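Side-chain contacts in beta-1,3-glucosyltransferase (Paecilomyces sp. J18, PDB 5JVV), which is a carbohydrate-active enzyme whose two facing beta sheets are consistent with the beta-jelly-roll fold of the GH16 family: residues I117-G122 with I195-F200; N124-N129 with G249-S254; D146-T151 with Q168-S173; A204-I209 with S217-P222. All coordinates share one frame; numbering follows the deposited sequence.

In the fold
Contact 1 is the buried one, about 8 Å from the centre of the chain to the contact's centre, and it joins the two sheets by hydrocarbon alone. Contact 2 is partly buried: the loop that follows strand 116-121 meets helix 249-255 through a single hydrogen bond from a side-chain amide. Asn129 of that loop ties contact 2 to contact 1 at Ile119 and Glu121, and to contact 3 at Gly169. Contact 3, at the surface, relies on backbone pairing and a water bridge. Contact 4 lies farthest out, about 21 Å from centre to centre, and combines a carboxylate with an apolar cluster; Gly220 meets Trp198 of contact 1, and Pro222 meets Thr148 of contact 3.

Contact 1. Residues I117-G122 with I195-F200; sequences IDIIEG and IKLWFF
Ile117 and Ile195 reach toward each other tip to tip between two facing beta sheets. In Ile117 the CB bond already points at strand 195-201. From CB, the CG1 branch runs beside the backbone N and anti to the carbonyl carbon (chi1 -59°), which aims it at the other sheet. CG1 comes to 3.9 Å from Ile195 CD1, and the terminal CD1 closes to 3.5 Å from that same methyl. The Ile195 end of the pair also rests on Met188 of its own sheet and on Phe236. Strand 116-121 belongs to the sheet containing strands 100-107 and 130-134, whereas strand 195-201 pairs with strand 184-190, so the contact bridges two sheets, consistent with the jelly-roll sandwich of GH16 proteins. The sequence from Glu116 through Asp118 to Glu121 fits the ExDxxE signature of that family, including its classic beta bulge: Ile119 and Ile120 both face Phe104. The CB bond of Asp118 points away from strand 195-201; its OD1 lies close to Glu116 OE1. At the bulge, the side chains of Ile119 and Leu197 cross at about a right angle. Ile119 CG1 lies 4.1 Å from Leu197 CD2, while the other methyl, Leu197 CD1, sits 4.2 Å from Ile119 CA.

Contact 2. Residues N124-N129 with G249-S254; sequences NTQSQN and GDWAGS
Asn124 spans the gap to Ala252 with its side-chain amide, the one hydrogen bond between these two segments. Its CG stands beside the backbone N and anti to the carbonyl carbon (chi1 -58°), a setting that sends the amide toward helix 249-255. ND2 donates to Ala252 O over 3.1 Å, almost straight at 177°. The acceptor lies in the plane of the amide, and the donor reaches it in the carbonyl plane, on a lone pair. OD1, the other end of the amide, accepts from Gly99 N and also lies 4.0 Å from Ala252 CB. Gln126 has a stretched chain, with CG anti to the backbone N (chi1 -171°), and the amide at its end folds back on its own loop: NE2 donates to Gln128 O at 2.8 Å and OE1 accepts from Val123 N. That leaves OE1 4.2 Å from Trp251 CZ2, obliquely placed against the indole. Trp251, from a turn whose backbone hydrogen bonds are weak, brings its ring end nearer to the loop than its CB direction suggests, and meets Trp101 edge-to-face. With both ends of the Asn124 amide engaged, its flip state is defined, and the loop after strand 116-121 is pinned to the helix by a directional polar link more than by apolar packing.

Contact 3. Residues D146-T151 with Q168-S173; sequences DQTGTT and QGTPGS
Thr150 and Gln168 form an antiparallel hydrogen-bonded pair, with both backbone bonds present. Thr150 N donates to Gln168 O at 2.9 Å, and Gln168 N returns a bond to Thr150 O at 2.7 Å. The first lies in the plane of its carbonyl; in the second the donor is tilted 33° from that plane. The pair joins strands 150-153 and 165-168 into a hairpin at the edge of the mixed sheet, and the Cys156-Cys165 disulfide spans the connection between them. Van der Waals contacts accompany the pairing. Gln168 CB touches Thr150 O, and Thr170 places its methyl CG2 3.8 Å from Thr148 O.

Water carries the third kind of link. One molecule bridges Thr148 OG1 at 2.9 Å and Thr170 OG1 at 2.7 Å. Thr170 OG1 reaches the water because it stands between the backbone N and the carbonyl carbon (chi1 46°), leaving the methyl for Thr148 O. Other side-chain bonds act within each segment and tie it to its surroundings. Gln147 NE2 donates to Thr151 OG1 at 2.8 Å, close to the amide plane, while Gln147 OE1 accepts from Asn225 N. In the type II turn from Thr170 to Ser173, with Gly172 at its third position, Ser173 OG donates to Thr170 O at 2.6 Å and accepts from Asn129 N. The segments are therefore joined by main-chain pairing extended by a water-bridged threonine pair, polar links suited to a position at the surface.

Contact 4. Residues A204-I209 with S217-P222; sequences AIPKSI and SEFGTP
Glu218 directs one carboxylate oxygen at Ser208, in the first turn of helix 207-210. Its CG lies between the backbone N and the carbonyl carbon (chi1 69°), a setting that, with the extended chain beyond CG, carries OE1 to the start of the helix. Two donors grip that oxygen. Ser208 N, at 2.6 Å, meets it nearly along the C-O axis; Ser208 OG, at 2.5 Å, comes from the anti side, 31° out of the carboxylate plane. The same hydroxyl accepts from Asp215 N, which fixes its orientation further. Pro206, at the N-cap position, lays its CB 3.2 Å from Glu218 OE1.

Phe219, the next residue, turns its ring to the apolar side of the same helix end. The side chains of Ile209 and Phe219 cross at about a right angle, with Ile209 CG1 3.6 Å from Phe219 CE1 and Ile209 CD1 3.6 Å from Phe219 CZ. Those of Pro206 and Phe219 cross at a similar angle, Pro206 CG lying 4.2 Å from Phe219 CD1, whereas Ser208 OG lies at the ring's edge, near its plane. Trp198 and Phe200 meet this ring edge-to-face, joining the helix and the 217-222 loop to strand 195-201. Two donors on one oxygen at a helix start, a backbone N-H and a hydroxyl, would probably favour the ionised form of Glu218.

Contact 1. Residues I117-G122 with I195-F200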
loop_
_atom_site.group_PDB
_atom_site.type_symbol
_atom_site.label_atom_id
_atom_site.label_comp_id
_atom_site.label_asym_id
_atom_site.label_seq_id
_atom_site.Cartn_x
_atom_site.Cartn_y
_atom_site.Cartn_z
ATOM N N ILE A 117 6.133 -0.678 -7.803
ATOM C CA ILE A 117 5.829 -1.922 -7.115
ATOM C C ILE A 117 4.743 -1.645 -6.084
ATOM O O ILE A 117 4.958 -0.863 -5.162
ATOM C CB ILE A 117 7.064 -2.476 -6.379
ATOM C CG1 ILE A 117 8.220 -2.721 -7.355
ATOM C CG2 ILE A 117 6.717 -3.759 -5.622
ATOM C CD1 ILE A 117 9.563 -2.782 -6.653
ATOM N N ASP A 118 3.574 -2.256 -6.242
ATOM C CA ASP A 118 2.485 -2.029 -5.289
ATOM C C ASP A 118 2.379 -3.238 -4.383
ATOM O O ASP A 118 1.968 -4.313 -4.831
ATOM C CB ASP A 118 1.151 -1.801 -6.016
ATOM C CG ASP A 118 1.212 -0.651 -7.004
ATOM O OD1 ASP A 118 1.907 0.339 -6.717
ATOM O OD2 ASP A 118 0.580 -0.747 -8.071
ATOM N N ILE A 119 2.780 -3.068 -3.120
ATOM C CA ILE A 119 2.865 -4.180 -2.177
ATOM C C ILE A 119 1.519 -4.468 -1.508
ATOM O O ILE A 119 1.073 -5.624 -1.460
ATOM C CB ILE A 119 3.934 -3.912 -1.111
ATOM C CG1 ILE A 119 5.301 -3.716 -1.784
ATOM C CG2 ILE A 119 4.008 -5.075 -0.115
ATOM C CD1 ILE A 119 6.371 -3.210 -0.818
ATOM N N ILE A 120 0.894 -3.411 -0.991
ATOM C CA ILE A 120 -0.476 -3.457 -0.497
ATOM C C ILE A 120 -1.254 -2.416 -1.277
ATOM O O ILE A 120 -0.864 -1.243 -1.329
ATOM C CB ILE A 120 -0.578 -3.105 0.996
ATOM C CG1 ILE A 120 0.316 -4.017 1.833
ATOM C CG2 ILE A 120 -2.035 -3.214 1.459
ATOM C CD1 ILE A 120 0.418 -3.578 3.297
ATOM N N GLU A 121 -2.335 -2.832 -1.923
ATOM C CA GLU A 121 -3.186 -1.865 -2.620
ATOM C C GLU A 121 -4.592 -2.406 -2.793
ATOM O O GLU A 121 -4.793 -3.595 -2.998
ATOM C CB GLU A 121 -2.590 -1.429 -3.970
ATOM C CG GLU A 121 -3.261 -0.162 -4.533
ATOM C CD GLU A 121 -2.355 0.664 -5.419
ATOM O OE1 GLU A 121 -1.123 0.619 -5.220
ATOM O OE2 GLU A 121 -2.878 1.388 -6.301
ATOM N N GLY A 122 -5.576 -1.521 -2.697
ATOM C CA GLY A 122 -6.956 -1.921 -2.892
ATOM C C GLY A 122 -7.838 -0.701 -2.886
ATOM O O GLY A 122 -7.365 0.402 -2.604
ATOM N N ILE A 195 10.882 -10.097 -7.874
ATOM C CA ILE A 195 10.383 -9.486 -6.654
ATOM C C ILE A 195 9.378 -10.463 -6.067
ATOM O O ILE A 195 8.412 -10.850 -6.729
ATOM C CB ILE A 195 9.727 -8.119 -6.934
ATOM C CG1 ILE A 195 10.823 -7.091 -7.220
ATOM C CG2 ILE A 195 8.896 -7.667 -5.740
ATOM C CD1 ILE A 195 10.353 -5.924 -8.034
ATOM N N LYS A 196 9.626 -10.894 -4.834
ATOM C CA LYS A 196 8.709 -11.800 -4.149
ATOM C C LYS A 196 8.076 -11.086 -2.974
ATOM O O LYS A 196 8.762 -10.372 -2.238
ATOM C CB LYS A 196 9.446 -13.046 -3.666
ATOM C CG LYS A 196 9.864 -13.973 -4.793
ATOM C CD LYS A 196 10.719 -15.121 -4.261
ATOM C CE LYS A 196 11.146 -16.062 -5.374
ATOM N NZ LYS A 196 11.967 -17.207 -4.840
ATOM N N LEU A 197 6.769 -11.272 -2.807
ATOM C CA LEU A 197 6.035 -10.644 -1.706
ATOM C C LEU A 197 5.366 -11.703 -0.835
ATOM O O LEU A 197 4.763 -12.643 -1.362
ATOM C CB LEU A 197 4.979 -9.673 -2.240
ATOM C CG LEU A 197 5.481 -8.571 -3.176
ATOM C CD1 LEU A 197 4.304 -7.774 -3.740
ATOM C CD2 LEU A 197 6.422 -7.647 -2.427
ATOM N N TRP A 198 5.482 -11.550 0.486
ATOM C CA TRP A 198 4.832 -12.451 1.432
ATOM C C TRP A 198 3.950 -11.655 2.384
ATOM O O TRP A 198 4.260 -10.510 2.719
ATOM C CB TRP A 198 5.854 -13.193 2.300
ATOM C CG TRP A 198 6.767 -14.186 1.629
ATOM C CD1 TRP A 198 6.624 -15.555 1.597
ATOM C CD2 TRP A 198 8.008 -13.901 0.971
ATOM N NE1 TRP A 198 7.685 -16.125 0.930
ATOM C CE2 TRP A 198 8.546 -15.133 0.533
ATOM C CE3 TRP A 198 8.707 -12.720 0.688
ATOM C CZ2 TRP A 198 9.758 -15.218 -0.152
ATOM C CZ3 TRP A 198 9.911 -12.807 0.005
ATOM C CH2 TRP A 198 10.423 -14.052 -0.412
ATOM N N PHE A 199 2.858 -12.273 2.828
ATOM C CA PHE A 199 2.080 -11.748 3.943
ATOM C C PHE A 199 2.051 -12.807 5.034
ATOM O O PHE A 199 1.680 -13.954 4.769
ATOM C CB PHE A 199 0.658 -11.379 3.519
ATOM C CG PHE A 199 -0.299 -11.256 4.674
ATOM C CD1 PHE A 199 -0.055 -10.363 5.716
ATOM C CD2 PHE A 199 -1.441 -12.046 4.728
ATOM C CE1 PHE A 199 -0.941 -10.255 6.786
ATOM C CE2 PHE A 199 -2.329 -11.946 5.801
ATOM C CZ PHE A 199 -2.078 -11.056 6.821
ATOM N N PHE A 200 2.469 -12.425 6.241
ATOM C CA PHE A 200 2.445 -13.315 7.400
ATOM C C PHE A 200 1.477 -12.753 8.415
ATOM O O PHE A 200 1.739 -11.698 8.998
ATOM C CB PHE A 200 3.825 -13.406 8.036
ATOM C CG PHE A 200 4.915 -13.778 7.070
ATOM C CD1 PHE A 200 4.963 -15.047 6.519
ATOM C CD2 PHE A 200 5.902 -12.858 6.729
ATOM C CE1 PHE A 200 5.966 -15.388 5.631
ATOM C CE2 PHE A 200 6.913 -13.191 5.855
ATOM C CZ PHE A 200 6.949 -14.457 5.302
#

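Contact 2. Residues N124-N129 with G249-S254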
loop_
_atom_site.group_PDB
_atom_site.type_symbol
_atom_site.label_atom_id
_atom_site.label_comp_id
_atom_site.label_asym_id
_atom_site.label_seq_id
_atom_site.Cartn_x
_atom_site.Cartn_y
_atom_site.Cartn_z
ATOM N N ASN A 124 -12.079 0.773 -2.031
ATOM C CA ASN A 124 -13.436 0.587 -1.549
ATOM C C ASN A 124 -13.530 -0.590 -0.589
ATOM O O ASN A 124 -12.691 -0.710 0.298
ATOM C CB ASN A 124 -14.371 0.492 -2.751
ATOM C CG ASN A 124 -14.275 1.724 -3.623
ATOM O OD1 ASN A 124 -14.245 2.856 -3.104
ATOM N ND2 ASN A 124 -14.182 1.531 -4.936
ATOM N N THR A 125 -14.514 -1.465 -0.757
ATOM C CA THR A 125 -14.742 -2.531 0.219
ATOM C C THR A 125 -14.013 -3.838 -0.099
ATOM O O THR A 125 -14.409 -4.910 0.376
ATOM C CB THR A 125 -16.238 -2.812 0.374
ATOM O OG1 THR A 125 -16.777 -3.148 -0.909
ATOM C CG2 THR A 125 -16.961 -1.580 0.919
ATOM N N GLN A 126 -12.944 -3.739 -0.885
ATOM C CA GLN A 126 -12.093 -4.882 -1.209
ATOM C C GLN A 126 -11.684 -5.634 0.058
ATOM O O GLN A 126 -11.470 -5.025 1.101
ATOM C CB GLN A 126 -10.853 -4.354 -1.915
ATOM C CG GLN A 126 -9.955 -5.393 -2.517
ATOM C CD GLN A 126 -8.933 -4.762 -3.422
ATOM O OE1 GLN A 126 -9.238 -3.816 -4.167
ATOM N NE2 GLN A 126 -7.714 -5.267 -3.370
ATOM N N SER A 127 -11.568 -6.960 -0.037
ATOM C CA SER A 127 -11.263 -7.777 1.135
ATOM C C SER A 127 -9.963 -8.570 1.020
ATOM O O SER A 127 -9.456 -9.074 2.033
ATOM C CB SER A 127 -12.420 -8.729 1.434
ATOM O OG SER A 127 -12.694 -9.544 0.315
ATOM N N GLN A 128 -9.440 -8.701 -0.194
ATOM C CA GLN A 128 -8.185 -9.425 -0.402
ATOM C C GLN A 128 -7.188 -8.494 -1.080
ATOM O O GLN A 128 -7.570 -7.705 -1.938
ATOM C CB GLN A 128 -8.424 -10.691 -1.243
ATOM C CG GLN A 128 -9.304 -11.736 -0.545
ATOM C CD GLN A 128 -9.674 -12.919 -1.431
ATOM O OE1 GLN A 128 -10.848 -13.282 -1.537
ATOM N NE2 GLN A 128 -8.676 -13.539 -2.051
ATOM N N ASN A 129 -5.917 -8.577 -0.702
ATOM C CA ASN A 129 -4.911 -7.667 -1.255
ATOM C C ASN A 129 -4.714 -7.846 -2.751
ATOM O O ASN A 129 -4.877 -8.946 -3.277
ATOM C CB ASN A 129 -3.569 -7.879 -0.549
ATOM C CG ASN A 129 -2.535 -6.815 -0.906
ATOM O OD1 ASN A 129 -2.882 -5.659 -1.182
ATOM N ND2 ASN A 129 -1.264 -7.198 -0.898
ATOM N N GLY A 249 -10.913 9.124 -7.079
ATOM C CA GLY A 249 -9.859 9.260 -8.075
ATOM C C GLY A 249 -9.850 8.165 -9.132
ATOM O O GLY A 249 -10.870 7.498 -9.347
ATOM N N ASP A 250 -8.691 7.962 -9.765
ATOM C CA ASP A 250 -8.573 7.129 -10.971
ATOM C C ASP A 250 -9.151 5.725 -10.834
ATOM O O ASP A 250 -9.902 5.266 -11.702
ATOM C CB ASP A 250 -7.107 6.978 -11.399
ATOM C CG ASP A 250 -6.460 8.287 -11.817
ATOM O OD1 ASP A 250 -7.178 9.270 -12.086
ATOM O OD2 ASP A 250 -5.208 8.310 -11.883
ATOM N N TRP A 251 -8.759 5.029 -9.773
ATOM C CA TRP A 251 -9.176 3.648 -9.582
ATOM C C TRP A 251 -10.430 3.573 -8.721
ATOM O O TRP A 251 -11.485 3.190 -9.226
ATOM C CB TRP A 251 -8.034 2.798 -9.001
ATOM C CG TRP A 251 -8.376 1.333 -8.871
ATOM C CD1 TRP A 251 -9.477 0.694 -9.373
ATOM C CD2 TRP A 251 -7.602 0.324 -8.200
ATOM N NE1 TRP A 251 -9.443 -0.639 -9.040
ATOM C CE2 TRP A 251 -8.306 -0.891 -8.320
ATOM C CE3 TRP A 251 -6.402 0.342 -7.480
ATOM C CZ2 TRP A 251 -7.840 -2.089 -7.759
ATOM C CZ3 TRP A 251 -5.938 -0.843 -6.928
ATOM C CH2 TRP A 251 -6.656 -2.042 -7.072
ATOM N N ALA A 252 -10.327 3.941 -7.440
ATOM C CA ALA A 252 -11.453 3.797 -6.520
ATOM C C ALA A 252 -12.724 4.465 -7.047
ATOM O O ALA A 252 -13.819 3.909 -6.914
ATOM C CB ALA A 252 -11.107 4.348 -5.125
ATOM N N GLY A 253 -12.565 5.658 -7.625
ATOM C CA GLY A 253 -13.682 6.430 -8.149
ATOM C C GLY A 253 -14.342 5.838 -9.384
ATOM O O GLY A 253 -15.543 5.989 -9.582
ATOM N N SER A 254 -13.566 5.150 -10.212
ATOM C CA SER A 254 -14.110 4.614 -11.457
ATOM C C SER A 254 -14.842 3.286 -11.261
ATOM O O SER A 254 -15.790 2.990 -11.992
ATOM C CB SER A 254 -13.011 4.480 -12.514
ATOM O OG SER A 254 -12.032 3.553 -12.101
#

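Contact 3. Residues D146-T151 with Q168-S173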
loop_
_atom_site.group_PDB
_atom_site.type_symbol
_atom_site.label_atom_id
_atom_site.label_comp_id
_atom_site.label_asym_id
_atom_site.label_seq_id
_atom_site.Cartn_x
_atom_site.Cartn_y
_atom_site.Cartn_z
ATOM N N ASP A 146 4.536 -21.258 -8.039
ATOM C CA ASP A 146 5.329 -21.104 -6.815
ATOM C C ASP A 146 4.850 -19.836 -6.120
ATOM O O ASP A 146 5.622 -18.910 -5.851
ATOM C CB ASP A 146 6.843 -21.055 -7.089
ATOM C CG ASP A 146 7.671 -20.985 -5.805
ATOM O OD1 ASP A 146 7.184 -21.446 -4.747
ATOM O OD2 ASP A 146 8.807 -20.456 -5.845
ATOM N N GLN A 147 3.555 -19.810 -5.820
ATOM C CA GLN A 147 2.908 -18.606 -5.328
ATOM C C GLN A 147 1.543 -18.976 -4.757
ATOM O O GLN A 147 0.816 -19.765 -5.361
ATOM C CB GLN A 147 2.804 -17.605 -6.485
ATOM C CG GLN A 147 1.558 -16.758 -6.553
ATOM C CD GLN A 147 1.544 -15.877 -7.793
ATOM O OE1 GLN A 147 2.496 -15.132 -8.051
ATOM N NE2 GLN A 147 0.466 -15.963 -8.577
ATOM N N THR A 148 1.207 -18.454 -3.582
ATOM C CA THR A 148 -0.089 -18.780 -2.968
ATOM C C THR A 148 -1.211 -17.900 -3.495
ATOM O O THR A 148 -2.374 -18.311 -3.505
ATOM C CB THR A 148 -0.065 -18.724 -1.425
ATOM O OG1 THR A 148 0.266 -17.399 -0.983
ATOM C CG2 THR A 148 0.937 -19.721 -0.881
ATOM N N GLY A 149 -0.870 -16.685 -3.916
ATOM C CA GLY A 149 -1.847 -15.795 -4.520
ATOM C C GLY A 149 -2.256 -16.262 -5.906
ATOM O O GLY A 149 -1.719 -17.236 -6.433
ATOM N N THR A 150 -3.218 -15.565 -6.497
ATOM C CA THR A 150 -3.710 -15.938 -7.819
ATOM C C THR A 150 -3.422 -14.824 -8.809
ATOM O O THR A 150 -3.861 -13.689 -8.617
ATOM C CB THR A 150 -5.228 -16.210 -7.787
ATOM O OG1 THR A 150 -5.511 -17.253 -6.845
ATOM C CG2 THR A 150 -5.723 -16.643 -9.163
ATOM N N THR A 151 -2.683 -15.138 -9.870
ATOM C CA THR A 151 -2.393 -14.136 -10.895
ATOM C C THR A 151 -3.649 -13.852 -11.714
ATOM O O THR A 151 -4.267 -14.782 -12.249
ATOM C CB THR A 151 -1.285 -14.605 -11.848
ATOM O OG1 THR A 151 -0.074 -14.823 -11.107
ATOM C CG2 THR A 151 -1.052 -13.557 -12.928
ATOM N N GLN A 168 -3.721 -11.549 -6.914
ATOM C CA GLN A 168 -4.652 -11.396 -5.799
ATOM C C GLN A 168 -4.177 -12.191 -4.588
ATOM O O GLN A 168 -3.868 -13.381 -4.693
ATOM C CB GLN A 168 -6.054 -11.864 -6.211
ATOM C CG GLN A 168 -7.045 -11.900 -5.045
ATOM C CD GLN A 168 -8.431 -12.371 -5.450
ATOM O OE1 GLN A 168 -8.629 -13.538 -5.793
ATOM N NE2 GLN A 168 -9.402 -11.463 -5.401
ATOM N N GLY A 169 -4.125 -11.532 -3.432
ATOM C CA GLY A 169 -3.710 -12.173 -2.197
ATOM C C GLY A 169 -4.780 -13.081 -1.616
ATOM O O GLY A 169 -5.903 -13.125 -2.108
ATOM N N THR A 170 -4.425 -13.797 -0.554
ATOM C CA THR A 170 -5.322 -14.764 0.065
ATOM C C THR A 170 -6.244 -14.090 1.097
ATOM O O THR A 170 -6.052 -12.915 1.427
ATOM C CB THR A 170 -4.503 -15.901 0.687
ATOM O OG1 THR A 170 -3.412 -15.344 1.430
ATOM C CG2 THR A 170 -3.945 -16.811 -0.403
ATOM N N PRO A 171 -7.275 -14.811 1.581
ATOM C CA PRO A 171 -8.149 -14.218 2.604
ATOM C C PRO A 171 -7.411 -13.685 3.830
ATOM O O PRO A 171 -6.465 -14.308 4.324
ATOM C CB PRO A 171 -9.041 -15.389 3.009
ATOM C CG PRO A 171 -9.163 -16.191 1.765
ATOM C CD PRO A 171 -7.847 -16.060 1.041
ATOM N N GLY A 172 -7.857 -12.533 4.320
ATOM C CA GLY A 172 -7.276 -11.932 5.502
ATOM C C GLY A 172 -6.105 -11.014 5.209
ATOM O O GLY A 172 -5.506 -10.456 6.130
ATOM N N SER A 173 -5.794 -10.832 3.925
ATOM C CA SER A 173 -4.583 -10.109 3.549
ATOM C C SER A 173 -4.786 -8.610 3.342
ATOM O O SER A 173 -3.822 -7.893 3.050
ATOM C CB SER A 173 -3.945 -10.734 2.308
ATOM O OG SER A 173 -4.813 -10.680 1.186
HETATM O O HOH W 1 -1.077 -16.614 1.501
#

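Contact 4. Residues A204-I209 with S217-P222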
loop_
_atom_site.group_PDB
_atom_site.type_symbol
_atom_site.label_atom_id
_atom_site.label_comp_id
_atom_site.label_asym_id
_atom_site.label_seq_id
_atom_site.Cartn_x
_atom_site.Cartn_y
_atom_site.Cartn_z
ATOM N N ALA A 204 1.788 -15.650 13.259
ATOM C CA ALA A 204 2.295 -16.632 12.299
ATOM C C ALA A 204 3.453 -16.037 11.498
ATOM O O ALA A 204 3.621 -16.305 10.307
ATOM C CB ALA A 204 1.193 -17.090 11.373
ATOM N N ILE A 205 4.245 -15.219 12.176
ATOM C CA ILE A 205 5.381 -14.548 11.569
ATOM C C ILE A 205 6.633 -15.397 11.793
ATOM O O ILE A 205 6.880 -15.845 12.914
ATOM C CB ILE A 205 5.548 -13.156 12.212
ATOM C CG1 ILE A 205 4.274 -12.325 12.007
ATOM C CG2 ILE A 205 6.784 -12.441 11.682
ATOM C CD1 ILE A 205 4.207 -11.086 12.875
ATOM N N PRO A 206 7.418 -15.640 10.727
ATOM C CA PRO A 206 8.660 -16.416 10.825
ATOM C C PRO A 206 9.578 -15.912 11.945
ATOM O O PRO A 206 9.734 -14.699 12.098
ATOM C CB PRO A 206 9.317 -16.185 9.463
ATOM C CG PRO A 206 8.172 -15.939 8.535
ATOM C CD PRO A 206 7.121 -15.235 9.338
ATOM N N LYS A 207 10.168 -16.825 12.712
ATOM C CA LYS A 207 10.999 -16.417 13.838
ATOM C C LYS A 207 12.241 -15.621 13.427
ATOM O O LYS A 207 12.695 -14.759 14.188
ATOM C CB LYS A 207 11.379 -17.620 14.705
ATOM C CG LYS A 207 10.230 -18.150 15.547
ATOM C CD LYS A 207 9.885 -17.181 16.671
ATOM C CE LYS A 207 8.559 -17.513 17.344
ATOM N NZ LYS A 207 8.211 -16.505 18.402
ATOM N N SER A 208 12.779 -15.887 12.234
ATOM C CA SER A 208 13.980 -15.179 11.774
ATOM C C SER A 208 13.679 -13.711 11.461
ATOM O O SER A 208 14.563 -12.856 11.509
ATOM C CB SER A 208 14.610 -15.864 10.559
ATOM O OG SER A 208 13.751 -15.786 9.432
ATOM N N ILE A 209 12.427 -13.420 11.130
ATOM C CA ILE A 209 12.006 -12.034 10.975
ATOM C C ILE A 209 11.905 -11.369 12.347
ATOM O O ILE A 209 12.358 -10.235 12.551
ATOM C CB ILE A 209 10.659 -11.945 10.227
ATOM C CG1 ILE A 209 10.876 -12.239 8.742
ATOM C CG2 ILE A 209 10.031 -10.572 10.403
ATOM C CD1 ILE A 209 9.597 -12.236 7.918
ATOM N N SER A 217 14.494 -18.722 3.393
ATOM C CA SER A 217 14.075 -20.115 3.282
ATOM C C SER A 217 12.901 -20.442 4.201
ATOM O O SER A 217 12.032 -21.241 3.849
ATOM C CB SER A 217 15.242 -21.057 3.562
ATOM O OG SER A 217 16.324 -20.777 2.699
ATOM N N GLU A 218 12.842 -19.816 5.372
ATOM C CA GLU A 218 11.717 -20.119 6.241
ATOM C C GLU A 218 10.464 -19.314 5.944
ATOM O O GLU A 218 9.445 -19.509 6.605
ATOM C CB GLU A 218 12.084 -20.053 7.724
ATOM C CG GLU A 218 12.383 -18.700 8.259
ATOM C CD GLU A 218 12.119 -18.631 9.750
ATOM O OE1 GLU A 218 12.109 -17.515 10.285
ATOM O OE2 GLU A 218 11.913 -19.691 10.386
ATOM N N PHE A 219 10.519 -18.446 4.933
ATOM C CA PHE A 219 9.354 -17.634 4.580
ATOM C C PHE A 219 8.297 -18.495 3.892
ATOM O O PHE A 219 7.120 -18.135 3.839
ATOM C CB PHE A 219 9.736 -16.482 3.649
ATOM C CG PHE A 219 10.532 -15.374 4.304
ATOM C CD1 PHE A 219 11.087 -15.525 5.576
ATOM C CD2 PHE A 219 10.713 -14.168 3.628
ATOM C CE1 PHE A 219 11.817 -14.492 6.149
ATOM C CE2 PHE A 219 11.433 -13.135 4.191
ATOM C CZ PHE A 219 11.988 -13.297 5.453
ATOM N N GLY A 220 8.722 -19.625 3.338
ATOM C CA GLY A 220 7.812 -20.481 2.600
ATOM C C GLY A 220 7.464 -19.885 1.249
ATOM O O GLY A 220 8.183 -19.027 0.727
ATOM N N THR A 221 6.358 -20.351 0.680
ATOM C CA THR A 221 5.937 -19.934 -0.657
ATOM C C THR A 221 5.494 -18.474 -0.643
ATOM O O THR A 221 4.744 -18.071 0.244
ATOM C CB THR A 221 4.775 -20.815 -1.141
ATOM O OG1 THR A 221 5.172 -22.193 -1.086
ATOM C CG2 THR A 221 4.382 -20.456 -2.572
ATOM N N PRO A 222 5.971 -17.670 -1.615
ATOM C CA PRO A 222 5.553 -16.262 -1.675
ATOM C C PRO A 222 4.061 -16.141 -1.913
ATOM O O PRO A 222 3.472 -17.047 -2.514
ATOM C CB PRO A 222 6.271 -15.733 -2.923
ATOM C CG PRO A 222 7.426 -16.639 -3.120
ATOM C CD PRO A 222 6.971 -17.997 -2.648
#